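Local coordinates for protein translation initiation factor 6 (Methanocaldococcus jannaschii, PDB 1G61) that binds to the 50S ribosomal subunit and prevents it from joining the 30S subunit into the 70S initiation complex, at residues 70-73 against 74-78; 154-158 against 159-163; 165-169 against 170-174; 200-204 against 205-209; 211-215 against 216-220. All coordinates share one frame; numbering follows the deposited sequence.

Contact 1: residues 70-73 against 74-78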
loop_
_atom_site.group_PDB
_atom_site.type_symbol
_atom_site.label_atom_id
_atom_site.label_comp_id
_atom_site.label_asym_id
_atom_site.label_seq_id
_atom_site.Cartn_x
_atom_site.Cartn_y
_atom_site.Cartn_z
ATOM N N LEU A 70 -11.179 2.352 -3.744
ATOM C CA LEU A 70 -10.161 1.620 -4.505
ATOM C C LEU A 70 -9.862 2.443 -5.737
ATOM O O LEU A 70 -10.798 2.702 -6.518
ATOM C CB LEU A 70 -10.683 0.223 -4.899
ATOM C CG LEU A 70 -9.780 -0.568 -5.908
ATOM C CD1 LEU A 70 -8.436 -0.883 -5.316
ATOM C CD2 LEU A 70 -10.526 -1.798 -6.375
ATOM N N LEU A 71 -8.603 2.812 -5.908
ATOM C CA LEU A 71 -8.205 3.639 -7.065
ATOM C C LEU A 71 -7.501 2.758 -8.107
ATOM O O LEU A 71 -6.580 2.001 -7.762
ATOM C CB LEU A 71 -7.248 4.747 -6.653
ATOM C CG LEU A 71 -7.663 5.608 -5.478
ATOM C CD1 LEU A 71 -6.610 6.695 -5.218
ATOM C CD2 LEU A 71 -9.013 6.252 -5.743
ATOM N N LEU A 72 -7.915 2.895 -9.355
ATOM C CA LEU A 72 -7.348 2.087 -10.441
ATOM C C LEU A 72 -6.855 3.047 -11.517
ATOM O O LEU A 72 -7.454 4.104 -11.729
ATOM C CB LEU A 72 -8.425 1.162 -10.971
ATOM C CG LEU A 72 -8.870 0.082 -9.987
ATOM C CD1 LEU A 72 -10.166 -0.569 -10.480
ATOM C CD2 LEU A 72 -7.776 -0.963 -9.802
ATOM N N PRO A 73 -5.807 2.668 -12.250
ATOM C CA PRO A 73 -5.281 3.500 -13.330
ATOM C C PRO A 73 -6.109 3.328 -14.592
ATOM O O PRO A 73 -6.927 2.389 -14.754
ATOM C CB PRO A 73 -3.861 2.923 -13.503
ATOM C CG PRO A 73 -4.051 1.443 -13.278
ATOM C CD PRO A 73 -5.016 1.420 -12.090
ATOM N N LYS A 74 -5.864 4.265 -15.551
ATOM C CA LYS A 74 -6.677 4.274 -16.760
ATOM C C LYS A 74 -6.471 3.017 -17.599
ATOM O O LYS A 74 -7.298 2.737 -18.480
ATOM C CB LYS A 74 -6.381 5.536 -17.590
ATOM C CG LYS A 74 -4.945 5.581 -18.121
ATOM C CD LYS A 74 -4.687 6.898 -18.845
ATOM C CE LYS A 74 -3.228 7.010 -19.267
ATOM N NZ LYS A 74 -3.038 8.015 -20.352
ATOM N N ILE A 75 -5.383 2.288 -17.390
ATOM C CA ILE A 75 -5.086 1.094 -18.182
ATOM C C ILE A 75 -5.831 -0.114 -17.647
ATOM O O ILE A 75 -5.671 -1.207 -18.214
ATOM C CB ILE A 75 -3.555 0.851 -18.208
ATOM C CG1 ILE A 75 -2.917 0.679 -16.820
ATOM C CG2 ILE A 75 -2.810 1.902 -19.030
ATOM C CD1 ILE A 75 -1.455 0.220 -16.883
ATOM N N VAL A 76 -6.622 -0.002 -16.555
ATOM C CA VAL A 76 -7.320 -1.198 -16.084
ATOM C C VAL A 76 -8.221 -1.705 -17.198
ATOM O O VAL A 76 -8.866 -0.936 -17.913
ATOM C CB VAL A 76 -8.053 -0.901 -14.750
ATOM C CG1 VAL A 76 -9.233 0.060 -14.978
ATOM C CG2 VAL A 76 -8.526 -2.179 -14.096
ATOM N N GLU A 77 -8.274 -3.019 -17.364
ATOM C CA GLU A 77 -9.026 -3.627 -18.453
ATOM C C GLU A 77 -10.429 -3.969 -18.018
ATOM O O GLU A 77 -10.656 -4.199 -16.823
ATOM C CB GLU A 77 -8.253 -4.882 -18.946
ATOM C CG GLU A 77 -6.865 -4.405 -19.401
ATOM C CD GLU A 77 -5.929 -5.470 -19.897
ATOM O OE1 GLU A 77 -6.309 -6.654 -20.016
ATOM O OE2 GLU A 77 -4.743 -5.219 -20.224
ATOM N N ASP A 78 -11.402 -3.998 -18.920
ATOM C CA ASP A 78 -12.774 -4.283 -18.523
ATOM C C ASP A 78 -12.909 -5.582 -17.773
ATOM O O ASP A 78 -13.655 -5.647 -16.786
ATOM C CB ASP A 78 -13.657 -4.309 -19.784
ATOM C CG ASP A 78 -13.889 -2.948 -20.401
ATOM O OD1 ASP A 78 -13.528 -1.913 -19.803
ATOM O OD2 ASP A 78 -14.444 -2.914 -21.512
#

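Contact 2: residues 154-158 against 159-163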
loop_
_atom_site.group_PDB
_atom_site.type_symbol
_atom_site.label_atom_id
_atom_site.label_comp_id
_atom_site.label_asym_id
_atom_site.label_seq_id
_atom_site.Cartn_x
_atom_site.Cartn_y
_atom_site.Cartn_z
ATOM N N ALA A 154 7.185 4.851 1.754
ATOM C CA ALA A 154 6.671 4.692 3.109
ATOM C C ALA A 154 5.604 3.607 3.105
ATOM O O ALA A 154 5.112 3.258 2.043
ATOM C CB ALA A 154 6.071 6.005 3.633
ATOM N N VAL A 155 5.333 3.101 4.291
ATOM C CA VAL A 155 4.271 2.160 4.579
ATOM C C VAL A 155 3.400 2.822 5.632
ATOM O O VAL A 155 3.916 3.369 6.627
ATOM C CB VAL A 155 4.826 0.836 5.148
ATOM C CG1 VAL A 155 3.706 -0.117 5.575
ATOM C CG2 VAL A 155 5.736 0.160 4.156
ATOM N N VAL A 156 2.084 2.782 5.443
ATOM C CA VAL A 156 1.185 3.372 6.420
ATOM C C VAL A 156 0.004 2.440 6.651
ATOM O O VAL A 156 -0.488 1.801 5.718
ATOM C CB VAL A 156 0.726 4.800 6.057
ATOM C CG1 VAL A 156 -0.220 4.843 4.869
ATOM C CG2 VAL A 156 0.112 5.453 7.302
ATOM N N THR A 157 -0.386 2.372 7.927
ATOM C CA THR A 157 -1.556 1.609 8.323
ATOM C C THR A 157 -2.372 2.510 9.256
ATOM O O THR A 157 -1.960 3.666 9.550
ATOM C CB THR A 157 -1.235 0.306 9.049
ATOM O OG1 THR A 157 -0.826 0.637 10.401
ATOM C CG2 THR A 157 -0.099 -0.449 8.347
ATOM N N ASN A 158 -3.509 2.082 9.728
ATOM C CA ASN A 158 -4.271 2.827 10.724
ATOM C C ASN A 158 -3.544 2.944 12.060
ATOM O O ASN A 158 -3.912 3.821 12.860
ATOM C CB ASN A 158 -5.647 2.179 10.936
ATOM C CG ASN A 158 -6.512 2.319 9.699
ATOM O OD1 ASN A 158 -6.373 3.290 8.935
ATOM N ND2 ASN A 158 -7.397 1.354 9.491
ATOM N N LYS A 159 -2.543 2.091 12.276
ATOM C CA LYS A 159 -1.861 2.070 13.574
ATOM C C LYS A 159 -0.520 2.742 13.526
ATOM O O LYS A 159 -0.055 3.308 14.526
ATOM C CB LYS A 159 -1.688 0.595 14.015
ATOM C CG LYS A 159 -1.210 0.459 15.439
ATOM C CD LYS A 159 -1.216 -1.007 15.891
ATOM C CE LYS A 159 -1.143 -1.097 17.420
ATOM N NZ LYS A 159 -1.129 -2.532 17.827
ATOM N N GLY A 160 0.228 2.657 12.409
ATOM C CA GLY A 160 1.564 3.218 12.404
ATOM C C GLY A 160 2.042 3.529 10.982
ATOM O O GLY A 160 1.337 3.381 9.993
ATOM N N CYS A 161 3.304 3.985 10.925
ATOM C CA CYS A 161 3.866 4.427 9.651
ATOM C C CYS A 161 5.384 4.203 9.683
ATOM O O CYS A 161 6.016 4.572 10.685
ATOM C CB CYS A 161 3.516 5.915 9.465
ATOM S SG CYS A 161 4.252 6.682 8.010
ATOM N N LEU A 162 5.890 3.627 8.630
ATOM C CA LEU A 162 7.338 3.473 8.450
ATOM C C LEU A 162 7.794 4.266 7.231
ATOM O O LEU A 162 7.211 4.066 6.158
ATOM C CB LEU A 162 7.719 1.998 8.299
ATOM C CG LEU A 162 9.189 1.702 7.985
ATOM C CD1 LEU A 162 10.026 1.845 9.268
ATOM C CD2 LEU A 162 9.348 0.315 7.366
ATOM N N THR A 163 8.795 5.131 7.377
ATOM C CA THR A 163 9.251 5.900 6.229
ATOM C C THR A 163 10.671 5.534 5.813
ATOM O O THR A 163 11.418 4.960 6.602
ATOM C CB THR A 163 9.216 7.423 6.489
ATOM O OG1 THR A 163 10.282 7.771 7.393
ATOM C CG2 THR A 163 7.906 7.824 7.156
#

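Contact 3: residues 165-169 against 170-174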
loop_
_atom_site.group_PDB
_atom_site.type_symbol
_atom_site.label_atom_id
_atom_site.label_comp_id
_atom_site.label_asym_id
_atom_site.label_seq_id
_atom_site.Cartn_x
_atom_site.Cartn_y
_atom_site.Cartn_z
ATOM N N PRO A 165 14.504 6.136 5.400
ATOM C CA PRO A 165 15.374 6.509 6.540
ATOM C C PRO A 165 15.772 7.974 6.564
ATOM O O PRO A 165 16.246 8.431 7.650
ATOM C CB PRO A 165 16.588 5.580 6.358
ATOM C CG PRO A 165 16.581 5.176 4.954
ATOM C CD PRO A 165 15.144 5.157 4.495
ATOM N N LEU A 166 15.658 8.746 5.492
ATOM C CA LEU A 166 16.146 10.126 5.475
ATOM C C LEU A 166 15.054 11.134 5.740
ATOM O O LEU A 166 15.243 12.347 5.560
ATOM C CB LEU A 166 16.867 10.460 4.151
ATOM C CG LEU A 166 18.156 9.647 3.949
ATOM C CD1 LEU A 166 18.834 10.050 2.651
ATOM C CD2 LEU A 166 19.079 9.791 5.157
ATOM N N VAL A 167 13.903 10.702 6.212
ATOM C CA VAL A 167 12.841 11.648 6.604
ATOM C C VAL A 167 13.256 12.390 7.860
ATOM O O VAL A 167 13.705 11.808 8.868
ATOM C CB VAL A 167 11.530 10.881 6.846
ATOM C CG1 VAL A 167 10.499 11.768 7.513
ATOM C CG2 VAL A 167 10.968 10.341 5.552
ATOM N N GLU A 168 13.115 13.723 7.817
ATOM C CA GLU A 168 13.537 14.545 8.954
ATOM C C GLU A 168 12.405 14.646 9.969
ATOM O O GLU A 168 11.243 14.413 9.628
ATOM C CB GLU A 168 13.982 15.928 8.425
ATOM C CG GLU A 168 15.233 15.842 7.574
ATOM C CD GLU A 168 15.773 17.104 6.980
ATOM O OE1 GLU A 168 15.474 18.215 7.478
ATOM O OE2 GLU A 168 16.532 17.000 5.974
ATOM N N ASP A 169 12.688 15.042 11.216
ATOM C CA ASP A 169 11.729 15.031 12.272
ATOM C C ASP A 169 10.510 15.897 11.950
ATOM O O ASP A 169 9.406 15.484 12.352
ATOM C CB ASP A 169 12.351 15.491 13.615
ATOM C CG ASP A 169 13.495 14.600 14.054
ATOM O OD1 ASP A 169 13.545 13.416 13.668
ATOM O OD2 ASP A 169 14.307 15.169 14.842
ATOM N N ASP A 170 10.671 17.041 11.306
ATOM C CA ASP A 170 9.513 17.896 11.056
ATOM C C ASP A 170 8.562 17.198 10.100
ATOM O O ASP A 170 7.325 17.312 10.267
ATOM C CB ASP A 170 9.920 19.258 10.528
ATOM C CG ASP A 170 10.887 19.165 9.383
ATOM O OD1 ASP A 170 11.241 18.059 8.921
ATOM O OD2 ASP A 170 11.313 20.249 8.952
ATOM N N GLU A 171 9.084 16.449 9.145
ATOM C CA GLU A 171 8.240 15.717 8.198
ATOM C C GLU A 171 7.606 14.517 8.871
ATOM O O GLU A 171 6.434 14.203 8.648
ATOM C CB GLU A 171 9.094 15.315 6.991
ATOM C CG GLU A 171 8.289 14.462 5.988
ATOM C CD GLU A 171 9.027 14.477 4.662
ATOM O OE1 GLU A 171 9.976 13.703 4.475
ATOM O OE2 GLU A 171 8.687 15.343 3.819
ATOM N N LEU A 172 8.339 13.838 9.760
ATOM C CA LEU A 172 7.774 12.740 10.536
ATOM C C LEU A 172 6.585 13.228 11.386
ATOM O O LEU A 172 5.554 12.584 11.444
ATOM C CB LEU A 172 8.842 12.091 11.413
ATOM C CG LEU A 172 8.843 10.604 11.640
ATOM C CD1 LEU A 172 9.091 9.788 10.378
ATOM C CD2 LEU A 172 9.908 10.270 12.666
ATOM N N GLU A 173 6.697 14.391 12.036
ATOM C CA GLU A 173 5.575 14.945 12.778
ATOM C C GLU A 173 4.393 15.254 11.878
ATOM O O GLU A 173 3.228 14.980 12.224
ATOM C CB GLU A 173 5.941 16.225 13.553
ATOM C CG GLU A 173 4.864 16.573 14.576
ATOM C CD GLU A 173 4.190 15.423 15.303
ATOM O OE1 GLU A 173 4.922 14.683 16.019
ATOM O OE2 GLU A 173 2.937 15.244 15.195
ATOM N N PHE A 174 4.595 15.807 10.694
ATOM C CA PHE A 174 3.544 16.038 9.714
ATOM C C PHE A 174 2.842 14.761 9.324
ATOM O O PHE A 174 1.612 14.728 9.260
ATOM C CB PHE A 174 4.202 16.731 8.505
ATOM C CG PHE A 174 3.262 16.787 7.298
ATOM C CD1 PHE A 174 2.224 17.699 7.174
ATOM C CD2 PHE A 174 3.445 15.864 6.280
ATOM C CE1 PHE A 174 1.398 17.696 6.054
ATOM C CE2 PHE A 174 2.614 15.881 5.171
ATOM C CZ PHE A 174 1.575 16.786 5.043
HETATM O O HOH W 1 12.230 14.998 5.427
HETATM O O HOH W 2 13.825 19.805 8.752
#

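Contact 4: residues 200-204 against 205-209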
loop_
_atom_site.group_PDB
_atom_site.type_symbol
_atom_site.label_atom_id
_atom_site.label_comp_id
_atom_site.label_asym_id
_atom_site.label_seq_id
_atom_site.Cartn_x
_atom_site.Cartn_y
_atom_site.Cartn_z
ATOM N N ILE A 200 7.051 -3.964 1.594
ATOM C CA ILE A 200 6.210 -4.357 2.732
ATOM C C ILE A 200 4.748 -4.039 2.425
ATOM O O ILE A 200 4.451 -2.993 1.868
ATOM C CB ILE A 200 6.573 -3.532 3.967
ATOM C CG1 ILE A 200 8.036 -3.740 4.419
ATOM C CG2 ILE A 200 5.604 -3.809 5.114
ATOM C CD1 ILE A 200 8.515 -2.727 5.420
ATOM N N ILE A 201 3.861 -4.946 2.788
ATOM C CA ILE A 201 2.439 -4.578 2.901
ATOM C C ILE A 201 2.024 -4.837 4.347
ATOM O O ILE A 201 2.477 -5.784 5.009
ATOM C CB ILE A 201 1.548 -5.327 1.896
ATOM C CG1 ILE A 201 1.583 -6.845 2.118
ATOM C CG2 ILE A 201 1.921 -4.976 0.458
ATOM C CD1 ILE A 201 0.623 -7.636 1.253
ATOM N N ALA A 202 1.183 -3.989 4.882
ATOM C CA ALA A 202 0.794 -4.097 6.276
ATOM C C ALA A 202 -0.587 -3.468 6.529
ATOM O O ALA A 202 -1.010 -2.557 5.815
ATOM C CB ALA A 202 1.800 -3.343 7.147
ATOM N N ASN A 203 -1.209 -3.953 7.575
ATOM C CA ASN A 203 -2.393 -3.297 8.132
ATOM C C ASN A 203 -2.233 -3.303 9.658
ATOM O O ASN A 203 -1.144 -3.559 10.173
ATOM C CB ASN A 203 -3.704 -3.900 7.610
ATOM C CG ASN A 203 -3.870 -5.342 7.993
ATOM O OD1 ASN A 203 -3.254 -5.811 8.970
ATOM N ND2 ASN A 203 -4.714 -6.108 7.271
ATOM N N SER A 204 -3.311 -2.972 10.390
ATOM C CA SER A 204 -3.191 -2.880 11.850
ATOM C C SER A 204 -3.012 -4.247 12.496
ATOM O O SER A 204 -2.709 -4.289 13.708
ATOM C CB SER A 204 -4.426 -2.174 12.442
ATOM O OG SER A 204 -5.542 -3.062 12.362
ATOM N N LYS A 205 -3.232 -5.342 11.746
ATOM C CA LYS A 205 -3.236 -6.680 12.291
ATOM C C LYS A 205 -1.941 -7.435 11.998
ATOM O O LYS A 205 -1.619 -8.341 12.757
ATOM C CB LYS A 205 -4.458 -7.466 11.756
ATOM C CG LYS A 205 -5.759 -6.865 12.281
ATOM C CD LYS A 205 -6.974 -7.381 11.559
ATOM C CE LYS A 205 -6.986 -6.851 10.130
ATOM N NZ LYS A 205 -8.240 -7.327 9.449
ATOM N N GLY A 206 -1.209 -7.102 10.945
ATOM C CA GLY A 206 -0.024 -7.848 10.608
ATOM C C GLY A 206 0.672 -7.221 9.414
ATOM O O GLY A 206 0.221 -6.207 8.864
ATOM N N ALA A 207 1.821 -7.814 9.052
ATOM C CA ALA A 207 2.585 -7.325 7.894
ATOM C C ALA A 207 3.239 -8.504 7.174
ATOM O O ALA A 207 3.589 -9.541 7.769
ATOM C CB ALA A 207 3.655 -6.344 8.324
ATOM N N VAL A 208 3.424 -8.315 5.867
ATOM C CA VAL A 208 4.245 -9.209 5.032
ATOM C C VAL A 208 5.444 -8.378 4.621
ATOM O O VAL A 208 5.264 -7.335 3.958
ATOM C CB VAL A 208 3.476 -9.773 3.834
ATOM C CG1 VAL A 208 4.345 -10.755 3.048
ATOM C CG2 VAL A 208 2.197 -10.451 4.300
ATOM N N VAL A 209 6.645 -8.810 4.978
ATOM C CA VAL A 209 7.818 -8.030 4.645
ATOM C C VAL A 209 8.689 -8.817 3.669
ATOM O O VAL A 209 8.729 -10.068 3.769
ATOM C CB VAL A 209 8.679 -7.672 5.888
ATOM C CG1 VAL A 209 9.317 -8.874 6.517
ATOM C CG2 VAL A 209 9.776 -6.675 5.566
#

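Contact 5: residues 211-215 against 216-220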
loop_
_atom_site.group_PDB
_atom_site.type_symbol
_atom_site.label_atom_id
_atom_site.label_comp_id
_atom_site.label_asym_id
_atom_site.label_seq_id
_atom_site.Cartn_x
_atom_site.Cartn_y
_atom_site.Cartn_z
ATOM N N GLY A 211 11.479 -10.896 1.916
ATOM C CA GLY A 211 12.289 -11.972 2.472
ATOM C C GLY A 211 13.711 -11.570 2.825
ATOM O O GLY A 211 14.360 -12.216 3.689
ATOM N N ASP A 212 14.318 -10.550 2.218
ATOM C CA ASP A 212 15.679 -10.173 2.530
ATOM C C ASP A 212 15.789 -9.262 3.753
ATOM O O ASP A 212 16.873 -8.901 4.168
ATOM C CB ASP A 212 16.303 -9.454 1.333
ATOM C CG ASP A 212 16.431 -10.411 0.144
ATOM O OD1 ASP A 212 16.804 -11.596 0.352
ATOM O OD2 ASP A 212 16.195 -9.942 -0.985
ATOM N N THR A 213 14.641 -8.853 4.301
ATOM C CA THR A 213 14.656 -7.969 5.463
ATOM C C THR A 213 15.448 -8.585 6.603
ATOM O O THR A 213 15.240 -9.765 6.932
ATOM C CB THR A 213 13.193 -7.669 5.859
ATOM O OG1 THR A 213 12.592 -7.004 4.741
ATOM C CG2 THR A 213 13.090 -6.744 7.054
ATOM N N THR A 214 16.330 -7.810 7.214
ATOM C CA THR A 214 17.162 -8.322 8.288
ATOM C C THR A 214 16.517 -8.237 9.665
ATOM O O THR A 214 15.466 -7.617 9.889
ATOM C CB THR A 214 18.488 -7.528 8.347
ATOM O OG1 THR A 214 18.158 -6.211 8.813
ATOM C CG2 THR A 214 19.124 -7.463 6.967
ATOM N N GLY A 215 17.132 -8.838 10.677
ATOM C CA GLY A 215 16.659 -8.770 12.075
ATOM C C GLY A 215 16.605 -7.319 12.541
ATOM O O GLY A 215 15.554 -6.927 13.073
ATOM N N PRO A 216 17.675 -6.529 12.409
ATOM C CA PRO A 216 17.578 -5.142 12.874
ATOM C C PRO A 216 16.496 -4.380 12.158
ATOM O O PRO A 216 15.786 -3.550 12.732
ATOM C CB PRO A 216 18.987 -4.616 12.552
ATOM C CG PRO A 216 19.848 -5.854 12.677
ATOM C CD PRO A 216 19.047 -6.923 11.990
ATOM N N GLU A 217 16.314 -4.619 10.858
ATOM C CA GLU A 217 15.265 -3.923 10.127
ATOM C C GLU A 217 13.900 -4.310 10.656
ATOM O O GLU A 217 13.009 -3.456 10.806
ATOM C CB GLU A 217 15.321 -4.242 8.616
ATOM C CG GLU A 217 16.504 -3.582 7.913
ATOM C CD GLU A 217 16.635 -3.997 6.444
ATOM O OE1 GLU A 217 16.307 -5.173 6.086
ATOM O OE2 GLU A 217 17.081 -3.133 5.652
ATOM N N LEU A 218 13.730 -5.604 10.900
ATOM C CA LEU A 218 12.430 -6.103 11.382
ATOM C C LEU A 218 12.067 -5.440 12.695
ATOM O O LEU A 218 10.909 -5.073 12.949
ATOM C CB LEU A 218 12.513 -7.620 11.468
ATOM C CG LEU A 218 11.183 -8.371 11.408
ATOM C CD1 LEU A 218 10.462 -8.084 10.093
ATOM C CD2 LEU A 218 11.417 -9.865 11.596
ATOM N N LEU A 219 13.047 -5.290 13.595
ATOM C CA LEU A 219 12.741 -4.615 14.846
ATOM C C LEU A 219 12.181 -3.214 14.643
ATOM O O LEU A 219 11.227 -2.750 15.264
ATOM C CB LEU A 219 14.052 -4.596 15.652
ATOM C CG LEU A 219 13.942 -4.152 17.087
ATOM C CD1 LEU A 219 12.911 -4.992 17.827
ATOM C CD2 LEU A 219 15.313 -4.280 17.762
ATOM N N ILE A 220 12.821 -2.441 13.768
ATOM C CA ILE A 220 12.395 -1.077 13.469
ATOM C C ILE A 220 11.030 -1.075 12.806
ATOM O O ILE A 220 10.176 -0.207 13.096
ATOM C CB ILE A 220 13.498 -0.357 12.687
ATOM C CG1 ILE A 220 14.693 -0.046 13.629
ATOM C CG2 ILE A 220 12.995 0.918 12.034
ATOM C CD1 ILE A 220 16.002 0.206 12.932
#

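Contact 1: residues 70-73 against 74-78
Val76 folds back over Pro73 at the far end of a type I beta turn that runs from Pro73 to Val76 and bends the chain out of strand 69-73 toward helix 78-90. From its CB, which lies 3.5 Å from Pro73 O, the valine side chain makes its closest approach through one branch. CG1 sits between the backbone N and the carbonyl carbon (chi1 69°), which sets it directly beside Pro73 O at 3.3 Å. The same methyl reaches across to Leu72, its CG1 lying 4.2 Å from Leu72 CB, so one branch touches both Leu72 and Pro73. Beyond the turn the valine side chain packs on Ile99 of strand 96-100, the neighbour that runs parallel to strand 69-73 in the sheet.

A second apolar contact lies at the proline ring, where Pro73 CG meets Ile75 CG1 at 3.8 Å and the two side chains pass at a slant. Ile75 is otherwise exposed, and so is Lys74, at the first corner of the turn, with its CB near Pro73. Leu72 and Pro73 are buried instead, both resting on Ile53, with Leu72 also against Leu81 and Ile84 of the following helix. Glu77, directly after the turn, is the N-cap of that helix, its N bonded to Glu80 OE1. The turn is closed by the bond from Val76 N to Pro73 O, 3.0 Å long and nearly straight at 167°, its donor standing 49° out of the carbonyl plane.

Contact 2: residues 154-158 against 159-163
Thr157 OG1 is gripped by two backbone amides at the tip of a beta hairpin, accepting from Lys159 N at 2.9 Å and from Gly160 N at 3.0 Å. The hydroxyl oxygen is placed for this by its first torsion (chi1 75°), which turns it inward between the backbone N and the carbonyl carbon; the bond to Lys159 N makes an ST turn. The bond from Thr157 N to Gly160 O (2.9 Å) then closes the loop.

Behind the turn, strands 154-156 and 160-163 run antiparallel. Val155 and Leu162 form a hydrogen-bonded pair, each N donating to the other's O over 2.8 Å, and their side chains go to the face that packs on Ile200. Ala154, Val156, Cys161 and Thr163 take the other face, toward helix 169-179. There Val156 CG2 lies 4.1 Å from Cys161 CB, while Cys161 SG comes to 3.6 Å from Val155 O.

The polar ends of the turn residues find partners elsewhere: Asn158 ND2 binds Asp115, and Lys159 NZ the carbonyl of Gly226. The chemistry is thus divided by position, with mostly apolar side chains along the strands and one buried hydroxyl answering two amide N-H groups that the chain reversal would probably leave without a partner in the hairpin.

Contact 3: residues 165-169 against 170-174
Val167 and Glu171 cross at about a right angle, the valine laid against the flank of the glutamate. Val167 CG1 rests 3.8 Å from Glu171 CG, and CG2 comes to 3.7 Å from OE1, so the acid is touched along its aliphatic part and at its head. Glu171 leaves the helix with CG anti to the backbone N (chi1 177°) and stays extended, which carries OE1 back alongside the loop. There OE1 accepts from water 1 at 2.8 Å and also from Ala145 N; that water in turn accepts from Glu168 N, linking the N-cap residue to the glutamate three positions on.

Val167 CG1 also meets Leu172 CD1 at 3.8 Å, on the side of the helix start where Val167 is buried against Ile144 and Ala145.

The outward side carries acids. Glu168 and Asp170 send their carboxylates the same way, and water 2 bridges them by donating to Glu168 OE1 and Asp170 OD2, both at 2.6 Å. Several acids at this end are likely to interact favourably with the positive end of the helix dipole, which would partly offset their mutual repulsion.

The helix itself begins with Leu172 N bonded to Glu168 O (3.0 Å) and Glu173 N to Asp169 O (2.9 Å). With Glu168 as N-cap, the contact between Val167 before it and Leu172 four residues into the helix is a hydrophobic staple, a motif typical of helix N-termini.

Contact 4: residues 200-204 against 205-209
The amide of Asn203 sits at the tip of a beta hairpin, with Lys205 over one face: Lys205 CE sits 3.7 Å from Asn203 ND2, and Lys205 N approaches from that face too. Gly206 N lies almost on the extension of the C=O bond, 3.1 Å from Asn203 OD1, though its N-H is bent (136°). Lys205 N reaches OD1 at 2.8 Å from 39° out of the plane, forming an Asx turn. ND2 gives its hydrogens to Leu44 O and Thr22 O, which fixes the rotation of the amide. With an alanine here, the amides of Lys205 and Gly206 would probably lose their shared acceptor, and the carbonyls of Leu44 and Thr22 their donor.

Lys205 bends at chi3 (-69°) across the amide, and its NZ binds the carbonyls of Glu23 and Glu45. Along the strands, Ile201 and Val208 form the hydrogen-bonded pair and lie side by side toward helix 34-44. Ile200, Ala202 and Val209 pack on helix 215-225, and Ala207, on the same face, on Leu227. Strand 207-210 pairs on its other side with the N-terminal strand 4-7, consistent with a velcro closure of the ring of alpha-beta subdomains. Ile200 CG1 and Val209 CG2 meet at 3.6 Å.

Contact 5: residues 211-215 against 216-220
Glu217 draws its aliphatic chain across Thr214 and Thr213, its CG 3.2 Å from Thr214 OG1 and its CB 3.7 Å from Thr213 CG2. Beyond CG the chain is extended, which brings OE1 back to Thr214 N for a 2.9 Å bond, close to straight at 166°, met on the anti side of the carboxylate and 22° out of its plane. In return Thr214 OG1, turned between its backbone N and carbonyl carbon (chi1 70°), accepts from Glu217 N at 3.2 Å. These reciprocal bonds make a capping box, with Thr214 as the N-cap of helix 215-225. Pro216, lacking an N-H, suits the first turn, where amides have no preceding helical carbonyl to bond, and Leu218 N donates to Thr214 O at 2.8 Å.

Glu217 OE1 also accepts from Lys191 N, and OE2 from Thr188 OG1 and Gly192 N, while Thr213 OG1 binds Gly210 O and Asn190 N. Replaced by an alanine, Glu217 would probably leave Thr214 N without its acceptor and deprive Thr188, Lys191 and Gly192 of theirs.

Four donors around one buried carboxylate at a helix N-terminus are likely to favour its charged form, so a single negative group both caps the helix and holds a neighbouring loop against it.

Contacts 2 and 4 are buried hairpins whose centres lie 9 Å apart and which pack on each other, Val155 and Leu162 against Ile200; both end in a turn where one side-chain oxygen takes two amides, a hydroxyl in one and a carboxamide in the other. Each hairpin leads into a helix start farther out: contact 3 touches contact 2 through Leu172 and Thr163, and contact 5 touches contact 4 through Leu218 and Val209. At the surface start at 165-174 waters join the N-cap to nearby acids, whereas at 211-220 the capping bonds are direct. Contact 1, across the chain's centre, leaves its strand by a simple turn held by a backbone bond.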